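Local coordinates for purine nucleoside phosphorylase (Thermus thermophilus, PDB 6TK9), which catalyses the phosphorolysis of purine nucleosides such as inosine and guanosine, releasing the free purine base and ribose 1-phosphate, at residues D36-V41 against V74-G79; G114-R119 against A195-L200. All coordinates share one frame; numbering follows the deposited sequence.

Overall arrangement
Both contacts draw on the same mixed sheet but on opposite sides of the chain's centre. Their centres lie 33 Å apart and their nearest atoms about 17 Å apart, so they do not touch. Interaction 1 (36-41 with 74-79) joins the segment leading into strand 39-45 to strand 72-78, through a valine cluster and a charge pair at its border. Interaction 2 (114-119 with 195-200) packs the chain just beyond strand 106-115 against helix 194-202, which also packs on a second subunit. The glycines ending strand 106-115 probably lie beside the purine site, as in related phosphorylases, which would put interaction 2 nearer to it.

Interaction 1 of 2, residues D36-V41 against V74-G79; sequences DEVEKV and VLVYKG
Asp36 reaches Lys78 through one carboxylate oxygen, in a salt bridge with 3.2 Å between OD1 of Asp36 and NZ of Lys78. The ammonium stands above the carboxylate plane, 35° out of it, and OD2 is clearly farther away, so the grip is one-pronged. Lys78 holds its CG anti to the backbone N (chi1 -180°) and stays extended beyond, which carries the amine across from its strand to the more exposed acid. With an alanine in place of Lys78, the Asp36 carboxylate would probably lose its mate across the contact. Glu37 turns to Arg265 for its own salt bridge, as suits a charged residue at the surface. Val38 then points inward: its CG2 lies 3.9 Å from CG2 of Val76, the two side chains lying alongside with reversed directions, while its CG1 is 4.5 Å from CG2 of Val74. Compact branched valines fill this buried place well, and Leu69 adds to the same cluster. Glu39 and Val41 bond by their backbones to Arg68 and Leu66, as Val74 and Val76 do to Gly67 and Val65. Between them Lys40 folds back over its own segment, its NZ giving a 2.8 Å hydrogen bond to O of Val38, in the carbonyl plane, and a weak one to O of Asp36. Strands 39-45 and 72-78 thus flank the intervening antiparallel strand 63-66, and Val38, just ahead of strand 39-45, meets the valines of strand 72-78 in the mixed sheet of the phosphorylase superfamily's alpha/beta fold.

Interaction 2 of 2, residues G114-R119 against A195-L200; sequences GGLNPR and AELRLL
Leu197 and Leu200, three residues apart and so on nearly the same side of helix 194-202, receive the single side chain of Leu116. Ala195 faces a second subunit: its N gives a hydrogen bond to OD2 of Asp130 there, and its small methyl packs on Tyr131 of that chain. Glu196 is buried yet paired, OE1 taking the N of Ser193 and OE2 the N of Asn133 of the second subunit, so a charged group finds donors on both oxygens. At Leu197 the leucines meet through single methyls: CD2 of Leu197 lies 3.7 Å from CD2 of Leu116, and the two side chains run obliquely to one another. The same CD2 of Leu116 also comes within 3.9 Å of O of Leu197, brushing the helix backbone. Leu116 gets there because its CG stands anti to its carbonyl carbon (chi1 -63°), with its two methyls spread towards residues about one turn apart, CD2 to Leu197 and CD1 to Leu200. Leu199 faces the other way, packing on Ile132 of the second subunit. Leu200 offers its near end rather than its tip: its CB is 4.2 Å from CD1 of Leu116. Such largely apolar contact suits leucine, whose forked end can touch two residues of a helix at once. Beyond Leu116 the chain bends in an Asx turn, where N of Arg119 donates a 3.3 Å hydrogen bond to OD1 of Asn117, on a lone pair in the carbonyl plane. Ile208 of strand 207-209 touches Leu116, Leu197 and Leu200 alike, so the helix lies against the end of strand 106-115 and its antiparallel partner 207-209, while Ala195, Glu196, Leu197 and Leu199 all meet the second subunit.

Interaction 1 of 2, residues D36-V41 against V74-G79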
loop_
_atom_site.group_PDB
_atom_site.type_symbol
_atom_site.label_atom_id
_atom_site.label_comp_id
_atom_site.label_asym_id
_atom_site.label_seq_id
_atom_site.Cartn_x
_atom_site.Cartn_y
_atom_site.Cartn_z
ATOM N N ASP A 36 -1.488 -34.778 27.679
ATOM C CA ASP A 36 -1.298 -35.562 28.923
ATOM C C ASP A 36 -2.581 -35.535 29.768
ATOM O O ASP A 36 -2.773 -36.430 30.586
ATOM C CB ASP A 36 -0.080 -35.035 29.685
ATOM C CG ASP A 36 1.238 -35.375 29.007
ATOM O OD1 ASP A 36 1.227 -36.165 28.034
ATOM O OD2 ASP A 36 2.266 -34.878 29.478
ATOM N N GLU A 37 -3.454 -34.551 29.578
ATOM C CA GLU A 37 -4.678 -34.432 30.399
ATOM C C GLU A 37 -5.769 -35.322 29.788
ATOM O O GLU A 37 -6.844 -35.452 30.401
ATOM C CB GLU A 37 -5.045 -32.956 30.549
ATOM C CG GLU A 37 -3.871 -32.102 31.017
ATOM C CD GLU A 37 -4.160 -30.652 31.367
ATOM O OE1 GLU A 37 -5.346 -30.265 31.297
ATOM O OE2 GLU A 37 -3.193 -29.912 31.712
ATOM N N VAL A 38 -5.506 -35.971 28.657
ATOM C CA VAL A 38 -6.537 -36.824 27.991
ATOM C C VAL A 38 -6.616 -38.182 28.705
ATOM O O VAL A 38 -5.561 -38.752 28.989
ATOM C CB VAL A 38 -6.279 -36.997 26.480
ATOM C CG1 VAL A 38 -7.302 -37.919 25.835
ATOM C CG2 VAL A 38 -6.252 -35.660 25.762
ATOM N N GLU A 39 -7.839 -38.647 28.984
ATOM C CA GLU A 39 -8.157 -40.037 29.392
ATOM C C GLU A 39 -7.908 -40.918 28.180
ATOM O O GLU A 39 -8.799 -40.991 27.337
ATOM C CB GLU A 39 -9.601 -40.181 29.875
ATOM C CG GLU A 39 -9.909 -41.522 30.530
ATOM C CD GLU A 39 -11.394 -41.800 30.680
ATOM O OE1 GLU A 39 -12.211 -40.870 30.471
ATOM O OE2 GLU A 39 -11.735 -42.946 30.984
ATOM N N LYS A 40 -6.715 -41.505 28.116
ATOM C CA LYS A 40 -6.193 -42.249 26.947
ATOM C C LYS A 40 -7.012 -43.533 26.777
ATOM O O LYS A 40 -7.258 -44.200 27.780
ATOM C CB LYS A 40 -4.696 -42.538 27.149
ATOM C CG LYS A 40 -3.722 -41.659 26.365
ATOM C CD LYS A 40 -3.671 -40.211 26.797
ATOM C CE LYS A 40 -2.420 -39.814 27.555
ATOM N NZ LYS A 40 -2.761 -39.107 28.819
ATOM N N VAL A 41 -7.426 -43.854 25.549
ATOM C CA VAL A 41 -7.856 -45.230 25.146
ATOM C C VAL A 41 -6.802 -45.807 24.181
ATOM O O VAL A 41 -6.549 -47.024 24.238
ATOM C CB VAL A 41 -9.290 -45.222 24.574
ATOM C CG1 VAL A 41 -9.446 -44.261 23.412
ATOM C CG2 VAL A 41 -9.759 -46.606 24.172
ATOM N N VAL A 74 -12.158 -37.392 21.620
ATOM C CA VAL A 74 -11.240 -36.506 20.842
ATOM C C VAL A 74 -10.093 -37.314 20.229
ATOM O O VAL A 74 -9.667 -38.312 20.845
ATOM C CB VAL A 74 -10.724 -35.337 21.697
ATOM C CG1 VAL A 74 -11.880 -34.503 22.209
ATOM C CG2 VAL A 74 -9.854 -35.786 22.855
ATOM N N LEU A 75 -9.669 -36.911 19.020
ATOM C CA LEU A 75 -8.363 -37.252 18.394
ATOM C C LEU A 75 -7.407 -36.091 18.668
ATOM O O LEU A 75 -7.685 -34.986 18.197
ATOM C CB LEU A 75 -8.552 -37.462 16.888
ATOM C CG LEU A 75 -7.363 -38.069 16.139
ATOM C CD1 LEU A 75 -7.027 -39.460 16.651
ATOM C CD2 LEU A 75 -7.646 -38.143 14.653
ATOM N N VAL A 76 -6.363 -36.322 19.462
ATOM C CA VAL A 76 -5.300 -35.313 19.757
ATOM C C VAL A 76 -4.014 -35.748 19.033
ATOM O O VAL A 76 -3.602 -36.897 19.183
ATOM C CB VAL A 76 -5.121 -35.127 21.276
ATOM C CG1 VAL A 76 -4.029 -34.122 21.616
ATOM C CG2 VAL A 76 -6.437 -34.729 21.930
ATOM N N TYR A 77 -3.467 -34.875 18.191
ATOM C CA TYR A 77 -2.127 -34.958 17.564
ATOM C C TYR A 77 -1.166 -34.274 18.510
ATOM O O TYR A 77 -1.251 -33.066 18.617
ATOM C CB TYR A 77 -2.137 -34.267 16.201
ATOM C CG TYR A 77 -3.045 -34.947 15.214
ATOM C CD1 TYR A 77 -4.389 -34.638 15.156
ATOM C CD2 TYR A 77 -2.586 -35.978 14.422
ATOM C CE1 TYR A 77 -5.241 -35.289 14.281
ATOM C CE2 TYR A 77 -3.427 -36.642 13.545
ATOM C CZ TYR A 77 -4.755 -36.286 13.464
ATOM O OH TYR A 77 -5.575 -36.920 12.582
ATOM N N LYS A 78 -0.400 -35.027 19.281
ATOM C CA LYS A 78 0.623 -34.433 20.179
ATOM C C LYS A 78 1.810 -34.056 19.281
ATOM O O LYS A 78 2.654 -34.936 19.021
ATOM C CB LYS A 78 0.979 -35.369 21.347
ATOM C CG LYS A 78 2.025 -34.796 22.302
ATOM C CD LYS A 78 2.263 -35.522 23.628
ATOM C CE LYS A 78 3.228 -34.729 24.496
ATOM N NZ LYS A 78 3.406 -35.304 25.852
ATOM N N GLY A 79 1.817 -32.818 18.776
ATOM C CA GLY A 79 2.784 -32.319 17.769
ATOM C C GLY A 79 2.337 -32.612 16.341
ATOM O O GLY A 79 1.333 -33.336 16.171
#

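Interaction 2 of 2, residues G114-R119 against A195-L200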
loop_
_atom_site.group_PDB
_atom_site.type_symbol
_atom_site.label_atom_id
_atom_site.label_comp_id
_atom_site.label_asym_id
_atom_site.label_seq_id
_atom_site.Cartn_x
_atom_site.Cartn_y
_atom_site.Cartn_z
ATOM N N GLY A 114 4.314 -15.770 15.683
ATOM C CA GLY A 114 4.687 -14.355 15.891
ATOM C C GLY A 114 3.503 -13.421 15.690
ATOM O O GLY A 114 2.666 -13.688 14.781
ATOM N N GLY A 115 3.411 -12.375 16.522
ATOM C CA GLY A 115 2.495 -11.235 16.307
ATOM C C GLY A 115 3.065 -10.231 15.308
ATOM O O GLY A 115 4.164 -9.721 15.560
ATOM N N LEU A 116 2.358 -9.950 14.206
ATOM C CA LEU A 116 2.733 -8.875 13.242
ATOM C C LEU A 116 2.027 -7.596 13.664
ATOM O O LEU A 116 2.708 -6.555 13.721
ATOM C CB LEU A 116 2.340 -9.253 11.812
ATOM C CG LEU A 116 3.047 -10.479 11.253
ATOM C CD1 LEU A 116 2.318 -10.983 10.028
ATOM C CD2 LEU A 116 4.505 -10.170 10.944
ATOM N N ASN A 117 0.718 -7.703 13.914
ATOM C CA ASN A 117 -0.152 -6.643 14.498
ATOM C C ASN A 117 0.533 -6.067 15.737
ATOM O O ASN A 117 0.697 -6.787 16.720
ATOM C CB ASN A 117 -1.541 -7.182 14.842
ATOM C CG ASN A 117 -2.605 -6.105 14.862
ATOM O OD1 ASN A 117 -2.530 -5.151 15.634
ATOM N ND2 ASN A 117 -3.605 -6.257 14.012
ATOM N N PRO A 118 0.978 -4.783 15.725
ATOM C CA PRO A 118 1.694 -4.199 16.864
ATOM C C PRO A 118 0.841 -4.095 18.145
ATOM O O PRO A 118 1.418 -3.923 19.204
ATOM C CB PRO A 118 2.091 -2.786 16.384
ATOM C CG PRO A 118 1.954 -2.838 14.877
ATOM C CD PRO A 118 0.831 -3.818 14.621
ATOM N N ARG A 119 -0.488 -4.185 18.008
ATOM C CA ARG A 119 -1.484 -4.030 19.101
ATOM C C ARG A 119 -1.423 -5.266 20.001
ATOM O O ARG A 119 -1.491 -5.082 21.225
ATOM C CB ARG A 119 -2.891 -3.805 18.532
ATOM C CG ARG A 119 -2.987 -2.649 17.543
ATOM C CD ARG A 119 -4.085 -1.650 17.861
ATOM N NE ARG A 119 -3.768 -0.318 17.352
ATOM C CZ ARG A 119 -4.342 0.274 16.304
ATOM N NH1 ARG A 119 -5.302 -0.331 15.618
ATOM N NH2 ARG A 119 -3.952 1.488 15.950
ATOM N N ALA A 195 12.313 -6.844 6.581
ATOM C CA ALA A 195 11.599 -6.431 5.357
ATOM C C ALA A 195 10.504 -7.445 5.025
ATOM O O ALA A 195 9.415 -7.008 4.591
ATOM C CB ALA A 195 12.571 -6.281 4.222
ATOM N N GLU A 196 10.766 -8.743 5.240
ATOM C CA GLU A 196 9.743 -9.801 5.052
ATOM C C GLU A 196 8.621 -9.605 6.079
ATOM O O GLU A 196 7.442 -9.723 5.680
ATOM C CB GLU A 196 10.354 -11.192 5.161
ATOM C CG GLU A 196 11.079 -11.635 3.909
ATOM C CD GLU A 196 12.037 -12.804 4.116
ATOM O OE1 GLU A 196 12.447 -13.015 5.290
ATOM O OE2 GLU A 196 12.355 -13.517 3.112
ATOM N N LEU A 197 8.934 -9.300 7.344
ATOM C CA LEU A 197 7.861 -9.089 8.351
ATOM C C LEU A 197 7.009 -7.900 7.898
ATOM O O LEU A 197 5.753 -8.018 7.919
ATOM C CB LEU A 197 8.436 -8.837 9.743
ATOM C CG LEU A 197 9.077 -10.026 10.462
ATOM C CD1 LEU A 197 9.648 -9.557 11.798
ATOM C CD2 LEU A 197 8.085 -11.170 10.665
ATOM N N ARG A 198 7.664 -6.807 7.486
ATOM C CA ARG A 198 6.975 -5.574 7.039
ATOM C C ARG A 198 6.094 -5.943 5.853
ATOM O O ARG A 198 4.913 -5.570 5.864
ATOM C CB ARG A 198 7.947 -4.452 6.665
ATOM C CG ARG A 198 7.272 -3.088 6.619
ATOM C CD ARG A 198 8.209 -1.947 6.262
ATOM N NE ARG A 198 7.472 -0.781 5.774
ATOM C CZ ARG A 198 7.855 0.016 4.775
ATOM N NH1 ARG A 198 8.978 -0.217 4.109
ATOM N NH2 ARG A 198 7.095 1.044 4.432
ATOM N N LEU A 199 6.658 -6.690 4.904
ATOM C CA LEU A 199 5.959 -7.104 3.665
ATOM C C LEU A 199 4.666 -7.847 4.059
ATOM O O LEU A 199 3.594 -7.493 3.503
ATOM C CB LEU A 199 6.945 -7.925 2.829
ATOM C CG LEU A 199 6.376 -8.897 1.796
ATOM C CD1 LEU A 199 7.452 -9.246 0.772
ATOM C CD2 LEU A 199 5.851 -10.158 2.446
ATOM N N LEU A 200 4.710 -8.753 5.044
ATOM C CA LEU A 200 3.539 -9.622 5.389
ATOM C C LEU A 200 2.493 -8.830 6.184
ATOM O O LEU A 200 1.298 -9.090 5.998
ATOM C CB LEU A 200 3.981 -10.852 6.187
ATOM C CG LEU A 200 4.839 -11.854 5.424
ATOM C CD1 LEU A 200 5.498 -12.825 6.384
ATOM C CD2 LEU A 200 4.009 -12.567 4.384
#